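Local coordinates for protein CocE/NonD family hydrolase (Staphylococcus aureus subsp. aureus COL, PDB 3III) that probably hydrolyses ester or amide bonds as a serine hydrolase of the alpha/beta hydrolase fold, related to cocaine esterases and X-Pro dipeptidyl-peptidases, at residues 17-21 against 22-26; 157-160 against 161-165; 512-515 against 516-520. One frame throughout, in Å; residues are numbered along the deposited sequence.

Contact 1: residues 17-21 against 22-26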
loop_
_atom_site.group_PDB
_atom_site.type_symbol
_atom_site.label_atom_id
_atom_site.label_comp_id
_atom_site.label_asym_id
_atom_site.label_seq_id
_atom_site.Cartn_x
_atom_site.Cartn_y
_atom_site.Cartn_z
ATOM N N ASN A 17 -21.323 11.020 -18.718
ATOM C CA ASN A 17 -20.904 10.766 -20.078
ATOM C C ASN A 17 -21.421 11.828 -21.070
ATOM O O ASN A 17 -21.030 11.832 -22.227
ATOM C CB ASN A 17 -21.307 9.326 -20.503
ATOM C CG ASN A 17 -20.537 8.231 -19.722
ATOM O OD1 ASN A 17 -19.431 8.469 -19.235
ATOM N ND2 ASN A 17 -21.122 7.034 -19.612
ATOM N N GLU A 18 -22.277 12.747 -20.632
ATOM C CA GLU A 18 -22.779 13.772 -21.550
ATOM C C GLU A 18 -22.106 15.167 -21.464
ATOM O O GLU A 18 -22.343 16.031 -22.318
ATOM C CB GLU A 18 -24.281 13.877 -21.397
ATOM C CG GLU A 18 -24.990 12.701 -22.109
ATOM C CD GLU A 18 -26.296 12.301 -21.446
ATOM O OE1 GLU A 18 -26.724 13.060 -20.537
ATOM O OE2 GLU A 18 -26.880 11.240 -21.830
ATOM N N VAL A 19 -21.238 15.347 -20.480
ATOM C CA VAL A 19 -20.522 16.599 -20.282
ATOM C C VAL A 19 -19.496 16.818 -21.424
ATOM O O VAL A 19 -18.793 15.903 -21.850
ATOM C CB VAL A 19 -19.851 16.592 -18.909
ATOM C CG1 VAL A 19 -19.089 17.855 -18.667
ATOM C CG2 VAL A 19 -20.918 16.421 -17.810
ATOM N N LYS A 20 -19.393 18.042 -21.904
ATOM C CA LYS A 20 -18.492 18.339 -23.011
ATOM C C LYS A 20 -17.365 19.235 -22.519
ATOM O O LYS A 20 -17.425 19.746 -21.412
ATOM C CB LYS A 20 -19.293 18.957 -24.163
ATOM C CG LYS A 20 -20.305 17.945 -24.848
ATOM C CD LYS A 20 -19.582 16.738 -25.546
ATOM C CE LYS A 20 -20.515 15.503 -25.826
ATOM N NZ LYS A 20 -19.910 14.399 -26.715
ATOM N N ALA A 21 -16.336 19.410 -23.347
ATOM C CA ALA A 21 -15.166 20.217 -22.989
ATOM C C ALA A 21 -15.598 21.621 -22.652
ATOM O O ALA A 21 -16.560 22.115 -23.199
ATOM C CB ALA A 21 -14.156 20.230 -24.086
ATOM N N GLY A 22 -14.882 22.248 -21.724
ATOM C CA GLY A 22 -15.167 23.626 -21.353
ATOM C C GLY A 22 -15.821 23.733 -19.996
ATOM O O GLY A 22 -15.802 22.796 -19.182
ATOM N N ILE A 23 -16.378 24.916 -19.741
ATOM C CA ILE A 23 -17.004 25.217 -18.453
ATOM C C ILE A 23 -18.439 24.748 -18.473
ATOM O O ILE A 23 -19.183 25.129 -19.343
ATOM C CB ILE A 23 -16.999 26.709 -18.177
ATOM C CG1 ILE A 23 -15.554 27.243 -18.082
ATOM C CG2 ILE A 23 -17.773 26.990 -16.902
ATOM C CD1 ILE A 23 -15.456 28.814 -18.320
ATOM N N ASN A 24 -18.814 23.917 -17.519
ATOM C CA ASN A 24 -20.139 23.339 -17.428
ATOM C C ASN A 24 -20.735 23.622 -16.049
ATOM O O ASN A 24 -20.017 23.586 -15.037
ATOM C CB ASN A 24 -20.055 21.816 -17.590
ATOM C CG ASN A 24 -19.497 21.414 -18.928
ATOM O OD1 ASN A 24 -20.227 21.463 -19.906
ATOM N ND2 ASN A 24 -18.220 20.990 -18.981
ATOM N N HIS A 25 -22.033 23.905 -16.020
ATOM C CA HIS A 25 -22.765 23.878 -14.766
ATOM C C HIS A 25 -23.403 22.541 -14.659
ATOM O O HIS A 25 -24.176 22.162 -15.528
ATOM C CB HIS A 25 -23.782 24.973 -14.727
ATOM C CG HIS A 25 -23.166 26.324 -14.685
ATOM N ND1 HIS A 25 -22.963 27.013 -13.511
ATOM C CD2 HIS A 25 -22.684 27.112 -15.678
ATOM C CE1 HIS A 25 -22.395 28.179 -13.778
ATOM N NE2 HIS A 25 -22.219 28.266 -15.085
ATOM N N ILE A 26 -23.039 21.790 -13.630
ATOM C CA ILE A 26 -23.502 20.437 -13.479
ATOM C C ILE A 26 -24.170 20.261 -12.118
ATOM O O ILE A 26 -24.059 21.130 -11.251
ATOM C CB ILE A 26 -22.334 19.441 -13.652
ATOM C CG1 ILE A 26 -21.392 19.520 -12.468
ATOM C CG2 ILE A 26 -21.595 19.745 -14.975
ATOM C CD1 ILE A 26 -20.477 18.289 -12.276
#
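Asn24 reaches back across a turn to Lys20, and a single side-chain hydrogen bond ties the start of a strand to the loop that leads into it. Asn24 ND2 donates to Lys20 O at 2.8 Å, with an N-H...O angle of 164°. The donor meets the oxygen almost head-on, nearly in line with the C=O bond, and that oxygen lies close to the plane of the Asn24 amide. CG of Asn24 stands beside its own backbone N (chi1 -61°), which swings the amide back over the turn. ND2 also donates to Met40 O, so two backbone carbonyls hold this NH2 group and limit rotation of the amide.

The van der Waals contacts come from the two branches of Val19. Val19 CG1, anti to the backbone N, lies 3.3 Å from Asn24 ND2 and 3.6 Å from Asn24 CG, so a methyl is pressed against the amide beside its hydrogen bond. With the other branch the contact is apolar and looser: Val19 CG2 and Ile26 CG2 are 4.4 Å apart.

In the backbone, the reversal turns on Gly22, whose positive phi of 107° is readily reached by a residue lacking a side chain. Beyond it the chain runs nearly opposite to the course of residues 19-21.

Strand 22-30 is the outermost strand at one end of the large mixed sheet. Gly22, Asn24 and Ile26 pair through their backbones with Lys42, Met40 and Met38 of antiparallel strand 36-47, and Val19 packs on Met40 of that strand as well as on Thr14.

Contact 2: residues 157-160 against 161-165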
loop_
_atom_site.group_PDB
_atom_site.type_symbol
_atom_site.label_atom_id
_atom_site.label_comp_id
_atom_site.label_asym_id
_atom_site.label_seq_id
_atom_site.Cartn_x
_atom_site.Cartn_y
_atom_site.Cartn_z
ATOM N N SER A 157 -7.628 31.751 -10.385
ATOM C CA SER A 157 -8.549 32.719 -9.788
ATOM C C SER A 157 -9.369 32.092 -8.643
ATOM O O SER A 157 -9.727 32.781 -7.665
ATOM C CB SER A 157 -9.439 33.306 -10.896
ATOM O OG SER A 157 -10.279 32.269 -11.416
ATOM N N TRP A 158 -9.670 30.808 -8.751
ATOM C CA TRP A 158 -10.470 30.112 -7.744
ATOM C C TRP A 158 -9.653 29.498 -6.604
ATOM O O TRP A 158 -10.209 28.761 -5.777
ATOM C CB TRP A 158 -11.350 29.028 -8.400
ATOM C CG TRP A 158 -10.660 28.306 -9.600
ATOM C CD1 TRP A 158 -10.879 28.528 -10.915
ATOM C CD2 TRP A 158 -9.616 27.327 -9.530
ATOM N NE1 TRP A 158 -10.069 27.718 -11.680
ATOM C CE2 TRP A 158 -9.278 26.977 -10.856
ATOM C CE3 TRP A 158 -8.943 26.703 -8.480
ATOM C CZ2 TRP A 158 -8.302 26.045 -11.153
ATOM C CZ3 TRP A 158 -7.977 25.768 -8.771
ATOM C CH2 TRP A 158 -7.676 25.432 -10.108
ATOM N N SER A 159 -8.354 29.778 -6.548
ATOM C CA SER A 159 -7.482 29.102 -5.601
ATOM C C SER A 159 -7.029 30.049 -4.510
ATOM O O SER A 159 -6.582 31.164 -4.782
ATOM C CB SER A 159 -6.275 28.515 -6.324
ATOM O OG SER A 159 -5.326 28.048 -5.377
ATOM N N ASN A 160 -7.120 29.579 -3.279
ATOM C CA ASN A 160 -6.602 30.321 -2.136
ATOM C C ASN A 160 -5.106 30.141 -1.943
ATOM O O ASN A 160 -4.565 30.600 -0.937
ATOM C CB ASN A 160 -7.367 30.017 -0.828
ATOM C CG ASN A 160 -6.952 28.655 -0.168
ATOM O OD1 ASN A 160 -6.189 27.880 -0.731
ATOM N ND2 ASN A 160 -7.473 28.387 1.012
ATOM N N GLY A 161 -4.460 29.424 -2.870
ATOM C CA GLY A 161 -3.007 29.237 -2.812
ATOM C C GLY A 161 -2.540 27.948 -2.126
ATOM O O GLY A 161 -1.365 27.613 -2.216
ATOM N N ASN A 162 -3.432 27.253 -1.425
ATOM C CA ASN A 162 -3.115 26.065 -0.662
ATOM C C ASN A 162 -3.667 24.819 -1.378
ATOM O O ASN A 162 -4.909 24.611 -1.485
ATOM C CB ASN A 162 -3.713 26.117 0.765
ATOM C CG ASN A 162 -3.215 27.292 1.566
ATOM O OD1 ASN A 162 -2.199 27.882 1.219
ATOM N ND2 ASN A 162 -3.936 27.657 2.639
ATOM N N ILE A 163 -2.734 23.983 -1.828
ATOM C CA ILE A 163 -3.068 22.730 -2.465
ATOM C C ILE A 163 -2.744 21.569 -1.514
ATOM O O ILE A 163 -1.677 21.517 -0.881
ATOM C CB ILE A 163 -2.288 22.525 -3.754
ATOM C CG1 ILE A 163 -2.272 23.768 -4.693
ATOM C CG2 ILE A 163 -2.649 21.157 -4.382
ATOM C CD1 ILE A 163 -3.459 24.567 -4.908
ATOM N N GLY A 164 -3.682 20.664 -1.405
ATOM C CA GLY A 164 -3.511 19.422 -0.689
ATOM C C GLY A 164 -3.816 18.262 -1.651
ATOM O O GLY A 164 -4.857 18.231 -2.366
ATOM N N THR A 165 -2.962 17.259 -1.640
ATOM C CA THR A 165 -3.184 16.075 -2.460
ATOM C C THR A 165 -3.807 14.947 -1.682
ATOM O O THR A 165 -3.656 14.859 -0.449
ATOM C CB THR A 165 -1.886 15.616 -3.114
ATOM O OG1 THR A 165 -0.903 15.402 -2.108
ATOM C CG2 THR A 165 -1.366 16.656 -4.159
HETATM O O HOH W 1 -1.731 30.561 0.887
#
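Ser159 and Asn160 each accept a bond from the backbone N-H two residues ahead, forming an ST turn overlapped by an Asx turn where the chain rounds a corner into strand 162-168 of the alpha/beta hydrolase sheet. The hydroxyl of Ser159 lies anti to the backbone N (chi1 171°), bringing it forward to Gly161, whose N donates to Ser159 OG at 3.0 Å. Ser159 OG is also 4.0 Å from Ile163 CD1, the end of a side chain that otherwise packs against Val69 and helix 140-154.

Next comes Asn160, whose CG sits between the backbone N and the carbonyl carbon. Asn160 OD1 accepts from Asn162 N at 2.9 Å, the donor tilted 32° from the carbonyl plane. The amides of Asn160 and Asn162 are turned 66° apart, and ND2 of both donates to Leu320 O; Asn162 ND2 has a further bond to Glu322 and its OD1 one from Lys187. The turn is thus tied to the chain just after helix 306-319.

Strand 162-168 leads to helix 170-179, the position where the nucleophile elbow is expected in alpha/beta hydrolases. A water closes the corner, donating to Asn162 OD1 at 2.7 Å and weakly to Asn160 O at 3.4 Å.

Contact 3: residues 512-515 against 516-520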
loop_
_atom_site.group_PDB
_atom_site.type_symbol
_atom_site.label_atom_id
_atom_site.label_comp_id
_atom_site.label_asym_id
_atom_site.label_seq_id
_atom_site.Cartn_x
_atom_site.Cartn_y
_atom_site.Cartn_z
ATOM N N VAL A 512 4.646 -20.551 9.238
ATOM C CA VAL A 512 4.672 -21.526 8.164
ATOM C C VAL A 512 5.803 -21.103 7.212
ATOM O O VAL A 512 5.935 -19.922 6.899
ATOM C CB VAL A 512 3.366 -21.512 7.366
ATOM C CG1 VAL A 512 3.432 -22.482 6.178
ATOM C CG2 VAL A 512 2.156 -21.791 8.276
ATOM N N VAL A 513 6.604 -22.066 6.759
ATOM C CA VAL A 513 7.620 -21.836 5.755
ATOM C C VAL A 513 7.378 -22.842 4.633
ATOM O O VAL A 513 7.199 -24.060 4.882
ATOM C CB VAL A 513 9.040 -21.944 6.348
ATOM C CG1 VAL A 513 10.115 -21.655 5.224
ATOM C CG2 VAL A 513 9.222 -21.009 7.514
ATOM N N LYS A 514 7.464 -22.390 3.385
ATOM C CA LYS A 514 7.032 -23.212 2.277
ATOM C C LYS A 514 7.758 -22.771 1.009
ATOM O O LYS A 514 8.287 -21.655 0.934
ATOM C CB LYS A 514 5.518 -22.930 2.115
ATOM C CG LYS A 514 4.785 -23.914 1.274
ATOM C CD LYS A 514 3.298 -23.551 1.232
ATOM C CE LYS A 514 2.528 -24.654 0.607
ATOM N NZ LYS A 514 1.277 -24.204 -0.033
ATOM N N GLY A 515 7.740 -23.616 -0.022
ATOM C CA GLY A 515 8.358 -23.240 -1.297
ATOM C C GLY A 515 7.459 -22.580 -2.300
ATOM O O GLY A 515 7.858 -22.389 -3.475
ATOM N N SER A 516 6.255 -22.243 -1.877
ATOM C CA SER A 516 5.295 -21.568 -2.746
ATOM C C SER A 516 4.273 -20.809 -1.885
ATOM O O SER A 516 4.326 -20.873 -0.658
ATOM C CB SER A 516 4.637 -22.587 -3.732
ATOM O OG SER A 516 3.977 -23.627 -3.033
ATOM N N GLU A 517 3.349 -20.094 -2.533
ATOM C CA GLU A 517 2.391 -19.243 -1.829
ATOM C C GLU A 517 1.686 -19.988 -0.709
ATOM O O GLU A 517 1.224 -21.102 -0.887
ATOM C CB GLU A 517 1.352 -18.651 -2.786
ATOM C CG GLU A 517 1.143 -17.156 -2.569
ATOM C CD GLU A 517 2.338 -16.359 -2.948
ATOM O OE1 GLU A 517 3.038 -15.856 -2.032
ATOM O OE2 GLU A 517 2.530 -16.156 -4.163
ATOM N N ILE A 518 1.585 -19.335 0.437
ATOM C CA ILE A 518 0.975 -19.959 1.589
ATOM C C ILE A 518 -0.560 -19.960 1.527
ATOM O O ILE A 518 -1.187 -21.001 1.679
ATOM C CB ILE A 518 1.559 -19.366 2.868
ATOM C CG1 ILE A 518 3.062 -19.760 2.946
ATOM C CG2 ILE A 518 0.801 -19.906 4.104
ATOM C CD1 ILE A 518 3.804 -18.849 3.856
ATOM N N VAL A 519 -1.148 -18.794 1.312
ATOM C CA VAL A 519 -2.565 -18.691 1.069
ATOM C C VAL A 519 -2.731 -18.775 -0.433
ATOM O O VAL A 519 -2.038 -18.083 -1.207
ATOM C CB VAL A 519 -3.140 -17.371 1.644
ATOM C CG1 VAL A 519 -4.639 -17.242 1.258
ATOM C CG2 VAL A 519 -2.948 -17.287 3.189
ATOM N N ILE A 520 -3.567 -19.680 -0.892
ATOM C CA ILE A 520 -3.667 -19.812 -2.321
ATOM C C ILE A 520 -4.900 -19.105 -2.856
ATOM O O ILE A 520 -5.810 -18.762 -2.111
ATOM C CB ILE A 520 -3.593 -21.271 -2.762
ATOM C CG1 ILE A 520 -4.836 -22.035 -2.333
ATOM C CG2 ILE A 520 -2.304 -21.935 -2.177
ATOM C CD1 ILE A 520 -4.721 -23.479 -2.760
HETATM O O HOH W 2 1.340 -22.926 -2.846
#
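Lys514 lays its whole side chain across the bend that follows strand 508-514, bridging the strand end to the loop in a beta-rich C-terminal domain, probably of the galactose-binding-like, jelly-roll type. The close-fitting part lies along the aliphatic run of the lysine. With CG anti to the backbone N (chi1 -165°) and the chain extended beyond it, the methylenes pass alongside the Ser516 carbonyl, and Lys514 CD comes within 3.4 Å of Ser516 O. Ile518 fills in on the strand side: its CG1 rests 4.1 Å from Lys514 CB, while its CD1 is 3.9 Å from Val512 O. The remaining branch, Ile518 CG2, meets Val512 CG1 at 4.2 Å, methyl against methyl. Val512 and Lys514 thus present one face of the strand to the returning loop, whereas Val513 points away from the loop and packs on Val393.

The looser part is polar and lies around the lysine tip, near the partly exposed Ser516 and Glu517. Lys514 NZ donates to Glu517 O at 3.2 Å, a rather long bond whose donor is tilted 29° from the carbonyl plane. The strongest partner of Lys514 NZ is Lys389 O, on the loop before strand 392-398, so the ammonium group joins two loops through their backbones. The Glu517 carboxylate hydrogen-bonds to His533 and Trp456.

A water completes the tip. It accepts from Lys514 NZ and donates to Glu517 O, giving that carbonyl two donors; its third partner is the Ser516 hydroxyl, with Ser516 OG 2.7 Å from the water oxygen.

Overall arrangement
The three contacts follow one another along the chain, each joining a loop or corner to the strand next to it. Contacts 1 and 2 belong to the same mixed sheet, with centres about 22 Å apart and nearest atoms about 8 Å apart: residues 22-26 are the first part of its outermost strand at one end, while residues 162-165 lie on a central one, on the path to the presumed nucleophile elbow. Contact 3 lies across the centre of the chain in the C-terminal domain, at the end of a strand of a five-stranded antiparallel sheet, its centre about 51 Å from that of contact 1 and 48 Å from that of contact 2. The set therefore samples both the hydrolase domain and the probably non-catalytic one.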